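PDB 6LPI: acetolactate synthase isozyme 1 large subunit from Escherichia coli, which is a thiamine diphosphate-dependent enzyme subunit that holds thiamine diphosphate, a magnesium ion and flavin-adenine dinucleotide. Local coordinates for residues H59-G64 and L91-A96. Residues are numbered along the deposited sequence; the frame is centred on the assembly and turned at random.
Sequences HEQGAG and LVTAIA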
# COMPACT_ATOMS: atom_id res chain seq x y z
N HIS B 59 19.86 2.39 -6.52
CA HIS B 59 19.36 1.07 -6.87
C HIS B 59 17.91 1.31 -7.25
O HIS B 59 17.23 2.10 -6.59
CB HIS B 59 19.46 0.09 -5.68
CG HIS B 59 19.07 -1.32 -6.01
ND1 HIS B 59 17.77 -1.71 -6.25
CD2 HIS B 59 19.81 -2.45 -6.08
CE1 HIS B 59 17.73 -3.00 -6.51
NE2 HIS B 59 18.96 -3.48 -6.41
N GLU B 60 17.45 0.66 -8.32
CA GLU B 60 16.15 1.05 -8.84
C GLU B 60 15.06 0.71 -7.83
O GLU B 60 14.05 1.43 -7.75
CB GLU B 60 15.89 0.41 -10.20
CG GLU B 60 16.80 0.94 -11.34
CD GLU B 60 18.10 0.15 -11.48
OE1 GLU B 60 18.44 -0.61 -10.53
OE2 GLU B 60 18.78 0.27 -12.53
N GLN B 61 15.28 -0.30 -6.98
CA GLN B 61 14.35 -0.52 -5.88
C GLN B 61 14.27 0.72 -5.00
O GLN B 61 13.18 1.16 -4.60
CB GLN B 61 14.79 -1.70 -5.03
CG GLN B 61 13.65 -2.29 -4.25
CD GLN B 61 14.07 -3.20 -3.14
OE1 GLN B 61 14.06 -2.81 -1.97
NE2 GLN B 61 14.47 -4.42 -3.49
N GLY B 62 15.43 1.34 -4.74
CA GLY B 62 15.46 2.60 -4.02
C GLY B 62 14.71 3.71 -4.73
O GLY B 62 13.95 4.44 -4.10
N ALA B 63 14.91 3.86 -6.05
CA ALA B 63 14.16 4.86 -6.81
C ALA B 63 12.66 4.68 -6.62
O ALA B 63 11.93 5.65 -6.38
CB ALA B 63 14.49 4.77 -8.30
N GLY B 64 12.20 3.43 -6.71
CA GLY B 64 10.79 3.17 -6.56
C GLY B 64 10.28 3.47 -5.16
O GLY B 64 9.21 4.06 -5.00
N LEU B 91 13.05 -2.78 -10.41
CA LEU B 91 11.88 -2.05 -9.93
C LEU B 91 10.82 -2.94 -9.28
O LEU B 91 9.98 -2.44 -8.52
CB LEU B 91 11.24 -1.28 -11.09
CG LEU B 91 11.90 0.06 -11.36
CD1 LEU B 91 11.44 0.58 -12.68
CD2 LEU B 91 11.50 1.01 -10.26
N VAL B 92 10.86 -4.25 -9.56
CA VAL B 92 9.75 -5.16 -9.25
C VAL B 92 9.29 -5.05 -7.79
O VAL B 92 8.10 -4.87 -7.52
CB VAL B 92 10.14 -6.60 -9.61
CG1 VAL B 92 9.10 -7.58 -9.09
CG2 VAL B 92 10.30 -6.72 -11.11
N THR B 93 10.20 -5.21 -6.83
CA THR B 93 9.77 -5.22 -5.43
C THR B 93 9.07 -3.92 -5.06
O THR B 93 8.02 -3.93 -4.42
CB THR B 93 10.96 -5.47 -4.51
OG1 THR B 93 11.55 -6.73 -4.84
CG2 THR B 93 10.51 -5.54 -3.08
N ALA B 94 9.63 -2.78 -5.49
CA ALA B 94 9.03 -1.48 -5.19
C ALA B 94 7.63 -1.37 -5.77
O ALA B 94 6.72 -0.84 -5.11
CB ALA B 94 9.89 -0.37 -5.76
N ILE B 95 7.46 -1.83 -7.02
CA ILE B 95 6.15 -1.78 -7.66
C ILE B 95 5.15 -2.73 -6.97
O ILE B 95 4.05 -2.31 -6.62
CB ILE B 95 6.30 -1.99 -9.19
CG1 ILE B 95 6.50 -0.67 -9.93
CG2 ILE B 95 5.06 -2.61 -9.79
CD1 ILE B 95 7.67 0.15 -9.57
N ALA B 96 5.53 -3.98 -6.69
CA ALA B 96 4.63 -4.91 -6.01
C ALA B 96 4.23 -4.40 -4.62
O ALA B 96 3.06 -4.49 -4.21
CB ALA B 96 5.28 -6.29 -5.91
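Gly64 and Ala94 bring two neighbouring helices of the N-terminal thiamine diphosphate-binding domain together, the start of helix 60-74 against the middle of helix 86-101, both packed beside the parallel sheet that runs through this alpha/beta fold. The axes of the two segments run nearly parallel, at 23°, and approach to 7.6 Å, a closeness that suits the small residues between them. Ala94 CB sits against Gly64 CA at 3.7 Å, in the room that the bare glycine leaves, and also meets Gln61 O. Leu91 closes the sheet side of the seam. Its CD2 methyl reaches Glu60 O at 3.6 Å, while the side chain also touches Cys80, Ala82, Cys107 and Thr109 of strands 78-82 and 105-111. Of the Glu60 side chain, CB lies beside Leu91 CG; beyond it the chain bends at chi2 and carries the carboxylate away, where OE1 is hydrogen-bonded to Asn90 ND2, both residues belonging to the thiamine diphosphate pocket. On the side away from Leu91, Gln61 sends CG anti to its backbone N (chi1 -158°) and stays extended, its side chain lying obliquely across Thr93. NE2 comes 3.8 Å from Thr93 CB in van der Waals contact, whereas OE1 is held by Asn450 ND2. No hydrogen bond links the two segments. His59 N-caps helix 60-74: its ND1, at the ring edge, accepts from Gln61 N at 3.0 Å, with the donor 12° out of the ring plane.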